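Local coordinates for protein dihydroorotase (Campylobacter jejuni subsp. jejuni, PDB 3PNU) that probably catalyses the reversible cyclization of carbamoyl aspartate to dihydroorotate in pyrimidine biosynthesis, using a two-zinc centre in a TIM barrel, at residues A75-M78 with R79-A83; M93-F97 with K98-E102; L37-N40 with Q41-L45. All coordinates share one frame; numbering follows the deposited sequence.

Interaction 1: residues A75-M78 with R79-A83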
# COMPACT_ATOMS: atom_id res chain seq x y z
N ALA A 75 -31.73 10.20 -18.28
CA ALA A 75 -31.19 11.53 -18.09
C ALA A 75 -29.66 11.53 -18.23
O ALA A 75 -29.10 12.34 -18.96
CB ALA A 75 -31.62 12.08 -16.73
N TYR A 76 -29.00 10.61 -17.52
CA TYR A 76 -27.53 10.50 -17.55
C TYR A 76 -27.04 10.11 -18.95
O TYR A 76 -26.04 10.64 -19.45
CB TYR A 76 -27.07 9.49 -16.49
CG TYR A 76 -25.58 9.24 -16.40
CD1 TYR A 76 -24.67 10.30 -16.43
CD2 TYR A 76 -25.08 7.95 -16.19
CE1 TYR A 76 -23.31 10.08 -16.33
CE2 TYR A 76 -23.71 7.72 -16.07
CZ TYR A 76 -22.83 8.78 -16.14
OH TYR A 76 -21.48 8.57 -16.03
N LYS A 77 -27.75 9.17 -19.57
CA LYS A 77 -27.42 8.74 -20.93
C LYS A 77 -27.42 9.96 -21.85
O LYS A 77 -26.45 10.20 -22.59
CB LYS A 77 -28.43 7.71 -21.44
CG LYS A 77 -28.12 7.19 -22.85
CD LYS A 77 -29.07 6.05 -23.25
CE LYS A 77 -28.66 5.43 -24.58
NZ LYS A 77 -29.57 4.33 -25.00
N MET A 78 -28.50 10.74 -21.80
CA MET A 78 -28.58 11.93 -22.62
C MET A 78 -27.34 12.77 -22.40
O MET A 78 -26.69 13.19 -23.36
CB MET A 78 -29.85 12.76 -22.32
CG MET A 78 -31.19 12.08 -22.69
SD MET A 78 -31.36 11.55 -24.44
CE MET A 78 -33.03 10.84 -24.42
N ARG A 79 -26.99 13.00 -21.13
CA ARG A 79 -25.81 13.81 -20.81
C ARG A 79 -24.56 13.21 -21.44
O ARG A 79 -23.73 13.94 -21.98
CB ARG A 79 -25.63 13.99 -19.29
CG ARG A 79 -26.78 14.71 -18.59
CD ARG A 79 -26.41 15.20 -17.17
NE ARG A 79 -26.24 14.13 -16.19
CZ ARG A 79 -27.24 13.60 -15.49
NH1 ARG A 79 -28.48 14.02 -15.66
NH2 ARG A 79 -27.00 12.63 -14.61
N ILE A 80 -24.43 11.89 -21.39
CA ILE A 80 -23.27 11.23 -21.99
C ILE A 80 -23.26 11.48 -23.49
O ILE A 80 -22.24 11.88 -24.05
CB ILE A 80 -23.22 9.69 -21.74
CG1 ILE A 80 -23.19 9.39 -20.24
CG2 ILE A 80 -21.98 9.09 -22.40
CD1 ILE A 80 -23.34 7.95 -19.90
N LEU A 81 -24.39 11.24 -24.15
CA LEU A 81 -24.49 11.45 -25.60
C LEU A 81 -24.08 12.86 -26.04
O LEU A 81 -23.40 13.01 -27.05
CB LEU A 81 -25.89 11.10 -26.10
CG LEU A 81 -26.22 9.61 -26.05
CD1 LEU A 81 -27.68 9.39 -26.46
CD2 LEU A 81 -25.27 8.79 -26.95
N LYS A 82 -24.51 13.88 -25.29
CA LYS A 82 -24.10 15.25 -25.61
C LYS A 82 -22.60 15.42 -25.47
O LYS A 82 -21.95 15.97 -26.34
CB LYS A 82 -24.75 16.28 -24.69
CG LYS A 82 -26.17 16.73 -25.05
CD LYS A 82 -26.58 17.96 -24.20
CE LYS A 82 -25.62 19.18 -24.40
NZ LYS A 82 -25.91 20.33 -23.48
N ALA A 83 -22.07 14.94 -24.35
CA ALA A 83 -20.65 15.07 -24.03
C ALA A 83 -19.72 14.45 -25.06
O ALA A 83 -18.57 14.87 -25.21
CB ALA A 83 -20.38 14.47 -22.65

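Interaction 2: residues M93-F97 with K98-E102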
# COMPACT_ATOMS: atom_id res chain seq x y z
N MET A 93 -25.48 1.30 -20.65
CA MET A 93 -25.90 1.76 -19.34
C MET A 93 -26.17 0.67 -18.30
O MET A 93 -26.58 -0.44 -18.64
CB MET A 93 -27.18 2.61 -19.48
CG MET A 93 -27.11 3.68 -20.57
SD MET A 93 -25.80 4.86 -20.31
CE MET A 93 -26.47 5.72 -18.87
N THR A 94 -25.94 1.02 -17.03
CA THR A 94 -26.21 0.11 -15.95
C THR A 94 -26.88 0.81 -14.78
O THR A 94 -26.72 2.02 -14.58
CB THR A 94 -24.93 -0.50 -15.35
OG1 THR A 94 -24.14 0.55 -14.76
CG2 THR A 94 -24.12 -1.26 -16.39
N LEU A 95 -27.60 0.02 -14.00
CA LEU A 95 -28.20 0.46 -12.77
C LEU A 95 -27.36 -0.09 -11.61
O LEU A 95 -26.68 -1.13 -11.73
CB LEU A 95 -29.63 -0.07 -12.61
CG LEU A 95 -30.72 0.50 -13.52
CD1 LEU A 95 -32.02 -0.11 -13.14
CD2 LEU A 95 -30.79 2.02 -13.37
N PHE A 96 -27.43 0.63 -10.50
CA PHE A 96 -26.76 0.27 -9.27
C PHE A 96 -27.60 -0.80 -8.64
O PHE A 96 -28.83 -0.66 -8.57
CB PHE A 96 -26.72 1.49 -8.40
CG PHE A 96 -25.96 1.33 -7.14
CD1 PHE A 96 -24.65 1.76 -7.05
CD2 PHE A 96 -26.58 0.79 -6.02
CE1 PHE A 96 -23.96 1.64 -5.87
CE2 PHE A 96 -25.89 0.67 -4.84
CZ PHE A 96 -24.58 1.08 -4.76
N PHE A 97 -26.98 -1.88 -8.19
CA PHE A 97 -27.77 -2.97 -7.65
C PHE A 97 -28.50 -2.69 -6.34
O PHE A 97 -27.97 -2.05 -5.45
CB PHE A 97 -26.91 -4.21 -7.43
CG PHE A 97 -27.70 -5.39 -6.97
CD1 PHE A 97 -28.15 -6.32 -7.88
CD2 PHE A 97 -28.05 -5.55 -5.65
CE1 PHE A 97 -28.89 -7.40 -7.46
CE2 PHE A 97 -28.80 -6.63 -5.23
CZ PHE A 97 -29.21 -7.55 -6.13
N LYS A 98 -29.71 -3.22 -6.28
CA LYS A 98 -30.56 -3.20 -5.09
C LYS A 98 -31.61 -4.27 -5.40
O LYS A 98 -31.57 -4.84 -6.48
CB LYS A 98 -31.19 -1.83 -4.81
CG LYS A 98 -32.39 -1.47 -5.67
CD LYS A 98 -33.05 -0.19 -5.16
CE LYS A 98 -34.45 -0.03 -5.74
NZ LYS A 98 -35.14 1.20 -5.24
N ASN A 99 -32.54 -4.52 -4.48
CA ASN A 99 -33.53 -5.61 -4.66
C ASN A 99 -34.69 -5.34 -5.62
O ASN A 99 -35.85 -5.47 -5.24
CB ASN A 99 -34.13 -5.98 -3.31
CG ASN A 99 -33.09 -6.35 -2.30
OD1 ASN A 99 -32.01 -6.85 -2.65
ND2 ASN A 99 -33.39 -6.10 -1.03
N TYR A 100 -34.39 -4.99 -6.86
CA TYR A 100 -35.43 -4.70 -7.83
C TYR A 100 -36.35 -5.92 -7.99
O TYR A 100 -35.91 -7.04 -7.80
CB TYR A 100 -34.82 -4.36 -9.18
CG TYR A 100 -33.87 -3.18 -9.20
CD1 TYR A 100 -32.50 -3.35 -9.39
CD2 TYR A 100 -34.34 -1.89 -9.02
CE1 TYR A 100 -31.62 -2.25 -9.42
CE2 TYR A 100 -33.48 -0.80 -9.05
CZ TYR A 100 -32.13 -0.99 -9.25
OH TYR A 100 -31.32 0.12 -9.26
N ASP A 101 -37.63 -5.68 -8.32
CA ASP A 101 -38.59 -6.78 -8.54
C ASP A 101 -38.71 -7.11 -10.04
O ASP A 101 -38.22 -6.36 -10.88
CB ASP A 101 -39.96 -6.44 -7.96
CG ASP A 101 -40.58 -5.22 -8.61
OD1 ASP A 101 -40.52 -5.08 -9.85
OD2 ASP A 101 -41.14 -4.39 -7.87
N GLU A 102 -39.39 -8.20 -10.36
CA GLU A 102 -39.53 -8.64 -11.75
C GLU A 102 -40.17 -7.56 -12.61
O GLU A 102 -39.67 -7.23 -13.69
CB GLU A 102 -40.32 -9.94 -11.83
CG GLU A 102 -40.26 -10.68 -13.18
CD GLU A 102 -41.02 -9.99 -14.32
OE1 GLU A 102 -40.72 -10.29 -15.50
OE2 GLU A 102 -41.91 -9.15 -14.05

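Interaction 3: residues L37-N40 with Q41-L45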
# COMPACT_ATOMS: atom_id res chain seq x y z
N LEU A 37 -17.44 7.46 -16.06
CA LEU A 37 -17.48 8.76 -16.77
C LEU A 37 -17.92 9.92 -15.87
O LEU A 37 -18.02 11.07 -16.31
CB LEU A 37 -18.46 8.68 -17.95
CG LEU A 37 -18.08 7.84 -19.16
CD1 LEU A 37 -19.22 7.86 -20.20
CD2 LEU A 37 -16.77 8.33 -19.75
N ARG A 38 -18.22 9.61 -14.61
CA ARG A 38 -18.63 10.63 -13.64
C ARG A 38 -19.87 11.39 -14.13
O ARG A 38 -20.82 10.77 -14.61
CB ARG A 38 -17.46 11.58 -13.35
CG ARG A 38 -16.19 10.89 -12.89
CD ARG A 38 -16.43 9.96 -11.68
NE ARG A 38 -15.18 9.38 -11.23
CZ ARG A 38 -15.07 8.36 -10.38
NH1 ARG A 38 -16.16 7.77 -9.90
NH2 ARG A 38 -13.87 7.92 -10.03
N ASP A 39 -19.88 12.72 -14.00
CA ASP A 39 -21.05 13.47 -14.43
C ASP A 39 -20.77 14.96 -14.56
O ASP A 39 -19.65 15.42 -14.34
CB ASP A 39 -22.17 13.28 -13.40
CG ASP A 39 -23.54 13.44 -14.01
OD1 ASP A 39 -23.60 13.78 -15.21
OD2 ASP A 39 -24.56 13.21 -13.31
N ASN A 40 -21.80 15.70 -14.96
CA ASN A 40 -21.74 17.14 -15.05
C ASN A 40 -20.51 17.57 -15.82
O ASN A 40 -20.25 17.05 -16.90
CB ASN A 40 -21.76 17.73 -13.64
CG ASN A 40 -22.90 17.19 -12.80
OD1 ASN A 40 -23.98 16.85 -13.31
ND2 ASN A 40 -22.67 17.09 -11.50
N GLN A 41 -19.72 18.48 -15.26
CA GLN A 41 -18.55 19.01 -15.95
C GLN A 41 -17.43 17.99 -16.18
O GLN A 41 -16.74 18.03 -17.20
CB GLN A 41 -18.03 20.28 -15.24
CG GLN A 41 -18.98 21.50 -15.41
CD GLN A 41 -20.32 21.39 -14.67
OE1 GLN A 41 -20.37 21.00 -13.51
NE2 GLN A 41 -21.41 21.78 -15.34
N MET A 42 -17.24 17.08 -15.23
CA MET A 42 -16.21 16.05 -15.36
C MET A 42 -16.48 15.16 -16.59
O MET A 42 -15.58 14.83 -17.37
CB MET A 42 -16.13 15.19 -14.07
CG MET A 42 -15.08 14.07 -14.13
SD MET A 42 -13.37 14.63 -14.30
CE MET A 42 -13.13 15.35 -12.66
N LEU A 43 -17.74 14.77 -16.74
CA LEU A 43 -18.15 13.97 -17.87
C LEU A 43 -17.75 14.63 -19.19
O LEU A 43 -17.15 13.99 -20.04
CB LEU A 43 -19.65 13.73 -17.81
CG LEU A 43 -20.26 12.98 -18.98
CD1 LEU A 43 -19.52 11.67 -19.26
CD2 LEU A 43 -21.73 12.73 -18.69
N GLU A 44 -18.07 15.92 -19.33
CA GLU A 44 -17.75 16.68 -20.56
C GLU A 44 -16.26 16.68 -20.90
O GLU A 44 -15.87 16.81 -22.06
CB GLU A 44 -18.25 18.14 -20.45
CG GLU A 44 -19.77 18.28 -20.30
CD GLU A 44 -20.22 19.68 -19.86
OE1 GLU A 44 -19.38 20.63 -19.90
OE2 GLU A 44 -21.41 19.83 -19.48
N LEU A 45 -15.42 16.52 -19.88
CA LEU A 45 -13.97 16.52 -20.08
C LEU A 45 -13.37 15.16 -20.46
O LEU A 45 -12.55 15.07 -21.37
CB LEU A 45 -13.28 17.03 -18.82
CG LEU A 45 -11.74 17.00 -18.82
CD1 LEU A 45 -11.16 17.71 -20.03
CD2 LEU A 45 -11.20 17.61 -17.53

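Interaction 1: residues A75-M78 with R79-A83
Tyr76 and Ile80, one helical turn apart, meet as ring and methyl: CD1 of Ile80 sits 3.9 Å from the centroid of the Tyr76 ring and only 13° off its normal, a CH-pi contact over the centre of one face. The tyrosine ring reaches this place because its CG stands opposite the backbone N (chi1 179°), which turns the ring along the buried flank of the helix. Arg79, three residues on from Tyr76, crosses it at about a right angle. Its guanidinium lies with one face over Tyr76 CA, and its plane is turned 39° from that of the ring; the nearest ring atom is CD1, 3.8 Å from NH2 of Arg79. Arg79 CG passes 3.3 Å from Ala75 O, and a bend farther out, at chi3, turns the guanidinium back over Tyr76 CA.

Backbone bonds hold these side chains in step. The straightest runs from Leu81 N to Lys77 O at 2.8 Å. Farther out, Asp39 takes the charge of Arg79 in a salt bridge, while Tyr76 OH makes a weak hydrogen bond to Arg38 O. Met93 and Ile59 pack against Tyr76 and Ile80, apolar companions suited to this inner side, while Met78 and Lys82 are exposed. This is an amphipathic helix 70-84, the crossover helix of a beta-alpha-beta unit between strands 56-59 and 90-93 of the TIM barrel.

Interaction 2: residues M93-F97 with K98-E102
A tyrosine hydroxyl reaches back across the bend to grip a backbone carbonyl four residues earlier: Tyr100 OH donates to Phe96 O at 2.7 Å. The hydroxyl lies in the carbonyl plane, with a C=O...donor angle of 159°, and the carbonyl oxygen lies at the edge of the Tyr100 ring. Tyrosine suits the place because its long, rigid ring spans the bend and still ends in a donor. Its CG is set beside the backbone N (chi1 -58°), which aims the ring back along the incoming chain. Leu95 crosses the end of that ring obliquely, its CD1 4.0 Å from Tyr100 CZ, so the polar bond is bordered by hydrocarbon.

These residues belong to the loop that follows strand 90-93 of the TIM barrel and leads into helix 102-108, where Asp101 is the N-cap and its OD1 accepts from Phe104 N. The Phe96 side chain comes within about 5 Å (nearest atoms) of that of Asn62, a predicted substrate-binding residue. The chain turns sharply at Asn99, the centre of an inverse gamma turn closed by Tyr100 N to Lys98 O at 2.8 Å. Lys98 lays its aliphatic CG over one face of the Tyr100 ring, 3.5 Å above the plane and toward the rim. The Phe97 ring has Lys98 O over one face, CE2 of Phe97 being the nearest atom at 3.5 Å, and packs on Leu138 and Leu142 of helix 135-147. Beyond the tyrosine, the Phe104 ring stacks on that of Tyr100.

Interaction 3: residues L37-N40 with Q41-L45
Leu37 and Leu43 make the apolar part of this turn, crossing obliquely with Leu37 CB 3.4 Å from Leu43 CD1. Leu43 points its side chain at the loop, and the placing of its CG opposite the backbone N (chi1 176°) brings CD1 up to Leu37, against its CB and carbonyl oxygen; Tyr76 packs on both leucines. Branched, uncharged residues fit a seam closed on this side by helix 70-84. A second hydrocarbon contact is made by Arg38 and Met42, which lie side by side and point the same way, Arg38 CB 3.5 Å from Met42 CG. Here the arginine uses only the base of its chain, for the guanidinium leads away, where NH2 donates to Pro264 O.

Among the backbone bonds, Leu43 N donates to Asp39 O at 3.1 Å. The bond is nearly straight at its hydrogen, 170°, yet the nitrogen stands well above the carbonyl plane, 66° out of it, so the donor is not lined up with a lone pair. The following one, from Glu44 N to Asn40 O, is weak. A CA-H...O contact adds to them, Leu43 CA lying 3.3 Å from Leu37 O.

The carboxylate of Asp39 carries the polar contacts of the loop side chains. Its OD1 takes a weak hydrogen bond from Asn40 N, and the partner of OD2 is Arg79. An acid suits this place, since it can receive a backbone N-H and a guanidinium together and so fix the loop against the neighbouring helix.

The whole is a strand-to-helix connection of the TIM barrel, the loop after strand 31-35 that enters helix 40-51. It follows the zinc ligands His34 and His36, and Leu37 and Arg38 are predicted to bind substrate, consistent with a place at the active-site mouth of a dihydroorotase.

Interactions 1 and 3 lie side by side, their centres about 10 Å apart, on neighbouring helices, 70-84 and 40-51, which pack together through their side chains: an apolar seam between them, with a charged pair beside it. Both are partly buried, with their exposed residues on the outer sides. Interaction 2 is the more buried; it touches interaction 1 through Met93, whose methyl lies against Tyr76 and Lys77, but does not touch interaction 3. Chemistry follows place: regular helical bonds and a CH-pi contact in 75-83, a side-chain-to-carbonyl bond bracing the irregular loop 93-102, and mixed bonds at the loop-to-helix entry 37-45, the contact that includes predicted substrate-binding residues.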